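Long-range contacts in beta-glucoside phosphorylase BglX (Unidentified, PDB 5VQE), which probably cleaves beta-glucosides by phosphorolysis, passing the glucosyl unit to phosphate, as a member of glycoside hydrolase family 3: residues N157-V162 with P196-D201; R203-M208 with S240-Q245. All blocks are in the same frame, centred on the assembly; numbering follows the deposited sequence.

Interaction 1: residues N157-V162 with P196-D201; sequences NPITNV and PGDGVD
One amide nitrogen, ND2 of N157, spends both of its hydrogens across this contact, one on a carboxylate and one on a backbone carbonyl. It lies 3.0 Å from OD1 of D198 and also 3.0 Å from the backbone O of D201, and both bonds are clearly bent. Their approach is unusual too: ND2 stands 50° out of the D198 carboxylate plane, and it also comes from above the carbonyl plane of D201. CB of N157 already points to the 196-201 loop, and CG lies anti to the backbone N (chi1 -170°), beside the carbonyl carbon.

The other end of the same amide works within its own segment. OD1 of N157 accepts from the backbone N of I159 at 2.9 Å, in the carbonyl plane, closing an Asx turn that fixes the flip of the amide and thereby identifies ND2 as the donor. D198 OD1 has a second grip, the backbone N of G199 at 2.8 Å, which arrives on the same face of the carboxylate as ND2. Methyl groups fill in around this polar core. CG2 of T160 rests 3.7 Å from CB of D198, and CG2 of I159 comes to 3.2 Å from OD2, a close carbon-to-oxygen approach.

Both segments are irregular loops and all six touching residues are buried. Polar atoms around them are met by further partners: T160 OG1 bonds to D152, D198 N to D150, and D201 OD2 to the backbone N of V211. With two N-H groups converging on one oxygen of a buried carboxylate, negative charge on D198 is probably stabilised there, and N157 links two loops of the barrel domain through its side chain, beside a backbone bond between G199 and N154.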
ATOM      1  N   ASN A 157      12.044  -9.120  -0.721  1.00 16.48           N
ATOM      2  CA  ASN A 157      11.178  -8.352  -1.605  1.00 18.08           C
ATOM      3  C   ASN A 157      11.006  -6.948  -1.039  1.00 21.15           C
ATOM      4  O   ASN A 157      10.555  -6.805   0.108  1.00 18.76           O
ATOM      5  CB  ASN A 157       9.825  -9.037  -1.754  1.00 15.24           C
ATOM      6  CG  ASN A 157       8.977  -8.412  -2.835  1.00 18.28           C
ATOM      7  OD1 ASN A 157       8.910  -7.192  -2.961  1.00 17.70           O
ATOM      8  ND2 ASN A 157       8.325  -9.249  -3.629  1.00 16.61           N
ATOM      9  N   PRO A 158      11.349  -5.894  -1.784  1.00 18.98           N
ATOM     10  CA  PRO A 158      11.298  -4.535  -1.236  1.00 23.25           C
ATOM     11  C   PRO A 158       9.943  -3.854  -1.309  1.00 22.79           C
ATOM     12  O   PRO A 158       9.781  -2.792  -0.696  1.00 25.39           O
ATOM     13  CB  PRO A 158      12.301  -3.787  -2.126  1.00 24.95           C
ATOM     14  CG  PRO A 158      12.117  -4.427  -3.450  1.00 23.85           C
ATOM     15  CD  PRO A 158      11.884  -5.897  -3.159  1.00 23.08           C
ATOM     16  N   ILE A 159       8.985  -4.408  -2.049  1.00 19.00           N
ATOM     17  CA  ILE A 159       7.724  -3.730  -2.325  1.00 18.89           C
ATOM     18  C   ILE A 159       6.551  -4.392  -1.626  1.00 18.30           C
ATOM     19  O   ILE A 159       5.417  -3.899  -1.731  1.00 14.92           O
ATOM     20  CB  ILE A 159       7.480  -3.624  -3.848  1.00 20.73           C
ATOM     21  CG1 ILE A 159       6.475  -2.520  -4.180  1.00 31.07           C
ATOM     22  CG2 ILE A 159       7.024  -4.954  -4.442  1.00 22.15           C
ATOM     23  CD1 ILE A 159       6.987  -1.118  -3.912  1.00 33.25           C
ATOM     24  N   THR A 160       6.792  -5.475  -0.884  1.00 15.53           N
ATOM     25  CA  THR A 160       5.787  -6.063  -0.009  1.00 15.63           C
ATOM     26  C   THR A 160       6.067  -5.617   1.424  1.00 12.21           C
ATOM     27  O   THR A 160       5.718  -4.494   1.798  1.00 15.70           O
ATOM     28  CB  THR A 160       5.791  -7.585  -0.156  1.00 17.41           C
ATOM     29  OG1 THR A 160       7.138  -8.077  -0.104  1.00 17.26           O
ATOM     30  CG2 THR A 160       5.167  -7.977  -1.501  1.00 16.21           C
ATOM     31  N   ASN A 161       6.721  -6.456   2.221  1.00 13.04           N
ATOM     32  CA  ASN A 161       7.314  -6.025   3.499  1.00 13.43           C
ATOM     33  C   ASN A 161       6.204  -5.451   4.379  1.00 14.36           C
ATOM     34  O   ASN A 161       5.143  -6.084   4.513  1.00 14.95           O
ATOM     35  CB  ASN A 161       8.458  -5.069   3.182  1.00 13.65           C
ATOM     36  CG  ASN A 161       9.435  -4.931   4.327  1.00 20.46           C
ATOM     37  OD1 ASN A 161       9.405  -3.952   5.084  1.00 16.68           O
ATOM     38  ND2 ASN A 161      10.315  -5.918   4.464  1.00 15.53           N
ATOM     39  N   VAL A 162       6.377  -4.264   4.965  1.00 14.46           N
ATOM     40  CA  VAL A 162       5.397  -3.748   5.912  1.00 14.84           C
ATOM     41  C   VAL A 162       4.081  -3.354   5.263  1.00 12.93           C
ATOM     42  O   VAL A 162       3.133  -3.042   5.983  1.00 13.32           O
ATOM     43  CB  VAL A 162       5.941  -2.528   6.688  1.00 13.45           C
ATOM     44  CG1 VAL A 162       7.126  -2.933   7.545  1.00 18.48           C
ATOM     45  CG2 VAL A 162       6.304  -1.386   5.755  1.00 15.25           C
ATOM     46  N   PRO A 196      -1.684 -11.433  -9.600  1.00  8.59           N
ATOM     47  CA  PRO A 196      -1.921 -12.715  -8.932  1.00  9.29           C
ATOM     48  C   PRO A 196      -1.135 -12.969  -7.650  1.00 13.64           C
ATOM     49  O   PRO A 196      -1.191 -14.090  -7.139  1.00 13.76           O
ATOM     50  CB  PRO A 196      -1.507 -13.724 -10.010  1.00 11.95           C
ATOM     51  CG  PRO A 196      -0.386 -13.067 -10.678  1.00 11.46           C
ATOM     52  CD  PRO A 196      -0.826 -11.613 -10.781  1.00 12.77           C
ATOM     53  N   GLY A 197      -0.408 -11.973  -7.150  1.00 12.76           N
ATOM     54  CA  GLY A 197       0.154 -12.068  -5.820  1.00 12.60           C
ATOM     55  C   GLY A 197       1.625 -11.740  -5.719  1.00 12.06           C
ATOM     56  O   GLY A 197       2.476 -12.506  -6.180  1.00 13.00           O
ATOM     57  N   ASP A 198       1.948 -10.612  -5.094  1.00 10.19           N
ATOM     58  CA  ASP A 198       3.344 -10.329  -4.831  1.00 12.00           C
ATOM     59  C   ASP A 198       3.801 -11.064  -3.570  1.00 13.62           C
ATOM     60  O   ASP A 198       2.996 -11.570  -2.777  1.00 14.16           O
ATOM     61  CB  ASP A 198       3.581  -8.827  -4.693  1.00 13.96           C
ATOM     62  CG  ASP A 198       4.933  -8.406  -5.245  1.00 17.58           C
ATOM     63  OD1 ASP A 198       5.847  -9.263  -5.285  1.00 12.83           O
ATOM     64  OD2 ASP A 198       5.077  -7.238  -5.665  1.00 16.29           O
ATOM     65  N   GLY A 199       5.121 -11.136  -3.401  1.00 11.48           N
ATOM     66  CA  GLY A 199       5.725 -11.680  -2.204  1.00 14.15           C
ATOM     67  C   GLY A 199       6.484 -12.980  -2.385  1.00 14.71           C
ATOM     68  O   GLY A 199       7.140 -13.418  -1.434  1.00 14.39           O
ATOM     69  N   VAL A 200       6.405 -13.622  -3.552  1.00 14.29           N
ATOM     70  CA  VAL A 200       7.194 -14.826  -3.824  1.00 16.71           C
ATOM     71  C   VAL A 200       8.562 -14.460  -4.383  1.00 16.47           C
ATOM     72  O   VAL A 200       9.595 -14.904  -3.879  1.00 18.43           O
ATOM     73  CB  VAL A 200       6.418 -15.752  -4.789  1.00 15.05           C
ATOM     74  CG1 VAL A 200       7.227 -16.984  -5.133  1.00 16.33           C
ATOM     75  CG2 VAL A 200       5.084 -16.165  -4.172  1.00 16.64           C
ATOM     76  N   ASP A 201       8.567 -13.644  -5.431  1.00 14.26           N
ATOM     77  CA  ASP A 201       9.773 -13.070  -5.999  1.00 17.25           C
ATOM     78  C   ASP A 201      10.423 -12.122  -4.986  1.00 17.98           C
ATOM     79  O   ASP A 201       9.838 -11.778  -3.953  1.00 19.08           O
ATOM     80  CB  ASP A 201       9.417 -12.329  -7.290  1.00 16.61           C
ATOM     81  CG  ASP A 201      10.560 -12.279  -8.291  1.00 23.33           C
ATOM     82  OD1 ASP A 201      11.737 -12.446  -7.888  1.00 19.88           O
ATOM     83  OD2 ASP A 201      10.264 -12.052  -9.492  1.00 19.50           O
TER

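Interaction 2: residues R203-M208 with S240-Q245; sequences RDQHLM and SAHIRQ
Q205 drives its amide oxygen into the turn at A241-H242, and the tightly packed half of this contact is built around that atom. OE1 accepts from the backbone N of H242 at 2.9 Å in a fairly straight bond, with the donor tilted 31° from the carbonyl plane. Carbon closes in around the same oxygen: CB of A241 at 3.5 Å, and CB and CD2 of H242, each also at 3.5 Å, the imidazole lying obliquely to it. Farther along the segment, CG1 of I243 approaches CD of Q205 at 4.2 Å. Beyond CG the Q205 chain is extended, which carries the amide out to H242 N. H242 is the centre of an inverse gamma turn, and its ring is held by S265 at ND1 and by the carbonyl O of A289 at NE2.

The other half is looser and partly exposed. M208 contributes little to the contact, its backbone O coming only to 4.2 Å from the O of H242. The M208 side chain starts away from 240-245 but bends back toward it, and its methyl CE lies 3.3 Å above the centre of the R203 guanidinium. NH2 of R203 and NH2 of R244 stay 6.1 Å apart, like charges with separate partners: R203 forms a salt bridge with D201, and R244 bonds to the O of S209. R203 and M208 also touch a crystal neighbour, so their exact placement may owe something to the lattice.

Q205 lines the pocket of the bound 2-fluoroglucose and touches the sugar. Because an N-H donor faces OE1, the bond settles which branch of the amide is oxygen, and the turn at H242 probably acts as a second shell that helps orient a ligand-binding side chain.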
ATOM      1  N   ARG A 203      11.805  -9.206  -6.358  1.00 22.24           N
ATOM      2  CA  ARG A 203      12.007  -8.077  -7.246  1.00 24.15           C
ATOM      3  C   ARG A 203      10.722  -7.265  -7.377  1.00 24.41           C
ATOM      4  O   ARG A 203       9.623  -7.738  -7.071  1.00 23.02           O
ATOM      5  CB  ARG A 203      12.525  -8.577  -8.604  1.00 23.02           C
ATOM      6  CG  ARG A 203      13.892  -9.265  -8.466  1.00 24.37           C
ATOM      7  CD  ARG A 203      14.298 -10.061  -9.699  1.00 20.92           C
ATOM      8  NE  ARG A 203      13.332 -11.105 -10.027  1.00 23.79           N
ATOM      9  CZ  ARG A 203      13.324 -11.788 -11.170  1.00 27.02           C
ATOM     10  NH1 ARG A 203      14.236 -11.538 -12.105  1.00 29.88           N
ATOM     11  NH2 ARG A 203      12.396 -12.706 -11.392  1.00 18.70           N
ATOM     12  N   ASP A 204      10.890  -6.020  -7.828  1.00 23.29           N
ATOM     13  CA  ASP A 204       9.846  -4.998  -7.809  1.00 23.46           C
ATOM     14  C   ASP A 204       9.233  -4.860  -9.198  1.00 23.21           C
ATOM     15  O   ASP A 204       9.944  -4.555 -10.163  1.00 22.68           O
ATOM     16  CB  ASP A 204      10.436  -3.659  -7.350  1.00 26.70           C
ATOM     17  CG  ASP A 204       9.410  -2.533  -7.312  1.00 29.93           C
ATOM     18  OD1 ASP A 204       8.234  -2.758  -7.663  1.00 26.14           O
ATOM     19  OD2 ASP A 204       9.788  -1.401  -6.934  1.00 38.05           O
ATOM     20  N   GLN A 205       7.910  -5.048  -9.290  1.00 19.72           N
ATOM     21  CA  GLN A 205       7.205  -4.924 -10.565  1.00 20.01           C
ATOM     22  C   GLN A 205       7.231  -3.505 -11.118  1.00 23.10           C
ATOM     23  O   GLN A 205       6.892  -3.307 -12.298  1.00 18.78           O
ATOM     24  CB  GLN A 205       5.752  -5.396 -10.431  1.00 20.83           C
ATOM     25  CG  GLN A 205       5.025  -4.881  -9.192  1.00 24.35           C
ATOM     26  CD  GLN A 205       3.535  -4.707  -9.404  1.00 23.49           C
ATOM     27  OE1 GLN A 205       3.031  -4.753 -10.537  1.00 17.25           O
ATOM     28  NE2 GLN A 205       2.813  -4.509  -8.303  1.00 24.31           N
ATOM     29  N   HIS A 206       7.606  -2.522 -10.294  1.00 20.26           N
ATOM     30  CA  HIS A 206       7.878  -1.181 -10.797  1.00 27.87           C
ATOM     31  C   HIS A 206       9.034  -1.183 -11.792  1.00 23.99           C
ATOM     32  O   HIS A 206       9.093  -0.314 -12.669  1.00 25.01           O
ATOM     33  CB  HIS A 206       8.200  -0.227  -9.640  1.00 28.73           C
ATOM     34  CG  HIS A 206       7.047   0.033  -8.718  1.00 37.45           C
ATOM     35  ND1 HIS A 206       6.636  -0.869  -7.760  1.00 33.76           N
ATOM     36  CD2 HIS A 206       6.236   1.110  -8.590  1.00 40.84           C
ATOM     37  CE1 HIS A 206       5.604  -0.370  -7.101  1.00 33.11           C
ATOM     38  NE2 HIS A 206       5.337   0.827  -7.591  1.00 36.62           N
ATOM     39  N   LEU A 207       9.949  -2.149 -11.677  1.00 22.54           N
ATOM     40  CA  LEU A 207      11.194  -2.165 -12.439  1.00 26.46           C
ATOM     41  C   LEU A 207      11.290  -3.316 -13.431  1.00 27.55           C
ATOM     42  O   LEU A 207      12.265  -3.381 -14.190  1.00 24.33           O
ATOM     43  CB  LEU A 207      12.390  -2.234 -11.483  1.00 27.71           C
ATOM     44  CG  LEU A 207      12.560  -1.019 -10.567  1.00 34.66           C
ATOM     45  CD1 LEU A 207      13.658  -1.268  -9.556  1.00 37.34           C
ATOM     46  CD2 LEU A 207      12.861   0.243 -11.375  1.00 36.85           C
ATOM     47  N   MET A 208      10.313  -4.220 -13.450  1.00 23.31           N
ATOM     48  CA  MET A 208      10.343  -5.402 -14.306  1.00 23.79           C
ATOM     49  C   MET A 208       9.024  -6.134 -14.086  1.00 21.27           C
ATOM     50  O   MET A 208       8.230  -5.751 -13.225  1.00 20.31           O
ATOM     51  CB  MET A 208      11.535  -6.287 -13.966  1.00 26.02           C
ATOM     52  CG  MET A 208      11.642  -6.575 -12.471  1.00 30.68           C
ATOM     53  SD  MET A 208      12.764  -7.927 -12.108  1.00 32.26           S
ATOM     54  CE  MET A 208      11.778  -9.278 -12.748  1.00 35.58           C
ATOM     55  N   SER A 240      -5.240  -5.912 -10.929  1.00  8.91           N
ATOM     56  CA  SER A 240      -4.398  -6.879 -11.625  1.00 11.20           C
ATOM     57  C   SER A 240      -3.058  -6.234 -11.951  1.00  9.33           C
ATOM     58  O   SER A 240      -2.996  -5.248 -12.696  1.00 10.48           O
ATOM     59  CB  SER A 240      -5.099  -7.369 -12.893  1.00 11.21           C
ATOM     60  OG  SER A 240      -4.363  -8.425 -13.508  1.00 11.92           O
ATOM     61  N   ALA A 241      -1.989  -6.779 -11.393  1.00  9.47           N
ATOM     62  CA  ALA A 241      -0.695  -6.122 -11.403  1.00 11.53           C
ATOM     63  C   ALA A 241       0.228  -6.784 -12.414  1.00 12.42           C
ATOM     64  O   ALA A 241      -0.146  -7.719 -13.122  1.00 12.41           O
ATOM     65  CB  ALA A 241      -0.090  -6.124 -10.000  1.00 13.63           C
ATOM     66  N   HIS A 242       1.458  -6.284 -12.473  1.00  9.07           N
ATOM     67  CA  HIS A 242       2.385  -6.651 -13.539  1.00  9.89           C
ATOM     68  C   HIS A 242       3.275  -7.805 -13.105  1.00 12.26           C
ATOM     69  O   HIS A 242       4.500  -7.778 -13.213  1.00 16.73           O
ATOM     70  CB  HIS A 242       3.189  -5.427 -13.943  1.00 11.97           C
ATOM     71  CG  HIS A 242       2.356  -4.191 -14.055  1.00 10.25           C
ATOM     72  ND1 HIS A 242       1.178  -4.153 -14.767  1.00 11.21           N
ATOM     73  CD2 HIS A 242       2.515  -2.955 -13.519  1.00 13.28           C
ATOM     74  CE1 HIS A 242       0.649  -2.944 -14.673  1.00 13.20           C
ATOM     75  NE2 HIS A 242       1.440  -2.200 -13.919  1.00 13.38           N
ATOM     76  N   ILE A 243       2.611  -8.833 -12.585  1.00 10.01           N
ATOM     77  CA  ILE A 243       3.239 -10.009 -12.002  1.00 12.03           C
ATOM     78  C   ILE A 243       2.775 -11.219 -12.798  1.00 11.98           C
ATOM     79  O   ILE A 243       1.578 -11.372 -13.056  1.00 10.85           O
ATOM     80  CB  ILE A 243       2.867 -10.164 -10.514  1.00 13.53           C
ATOM     81  CG1 ILE A 243       3.290  -8.928  -9.705  1.00 14.47           C
ATOM     82  CG2 ILE A 243       3.478 -11.422  -9.942  1.00 13.44           C
ATOM     83  CD1 ILE A 243       2.678  -8.854  -8.322  1.00 15.71           C
ATOM     84  N   ARG A 244       3.712 -12.080 -13.171  1.00 11.30           N
ATOM     85  CA  ARG A 244       3.378 -13.322 -13.859  1.00 13.90           C
ATOM     86  C   ARG A 244       3.195 -14.462 -12.864  1.00 14.07           C
ATOM     87  O   ARG A 244       3.791 -14.468 -11.782  1.00 15.90           O
ATOM     88  CB  ARG A 244       4.470 -13.695 -14.864  1.00 14.62           C
ATOM     89  CG  ARG A 244       4.416 -12.878 -16.135  1.00 18.24           C
ATOM     90  CD  ARG A 244       5.654 -13.071 -16.986  1.00 23.08           C
ATOM     91  NE  ARG A 244       6.793 -12.342 -16.452  1.00 26.17           N
ATOM     92  CZ  ARG A 244       8.020 -12.399 -16.961  1.00 33.69           C
ATOM     93  NH1 ARG A 244       8.269 -13.157 -18.024  1.00 38.46           N
ATOM     94  NH2 ARG A 244       9.000 -11.697 -16.410  1.00 29.93           N
ATOM     95  N   GLN A 245       2.350 -15.426 -13.241  1.00 13.16           N
ATOM     96  CA  GLN A 245       2.232 -16.709 -12.541  1.00 14.10           C
ATOM     97  C   GLN A 245       2.275 -17.771 -13.629  1.00 12.85           C
ATOM     98  O   GLN A 245       1.233 -18.264 -14.087  1.00 13.35           O
ATOM     99  CB  GLN A 245       0.958 -16.803 -11.701  1.00 13.45           C
ATOM    100  CG  GLN A 245       1.148 -17.489 -10.352  1.00 13.94           C
ATOM    101  CD  GLN A 245       1.843 -18.849 -10.450  1.00 16.62           C
ATOM    102  OE1 GLN A 245       1.854 -19.478 -11.511  1.00 17.13           O
ATOM    103  NE2 GLN A 245       2.409 -19.315  -9.330  1.00 14.24           N
TER

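In the fold
Along the chain interaction 1 comes first, with both its segments preceding those of interaction 2; their centres lie about 9 Å apart inside the family 3 N-terminal domain, of the TIM-barrel clan. The loop between strands 191-195 and 210-211 supplies a segment to each: residues 196-201 pack against the loop that follows strand 143-144. Residues 203-208 of the same loop meet strand 237-244, which pairs with both flanking strands. The contacts also touch directly, P196 CD lying 3.3 Å from I243 O and I159 CD1 3.6 Å from H206 CE1. One long loop is therefore held at two successive places beside the sugar pocket.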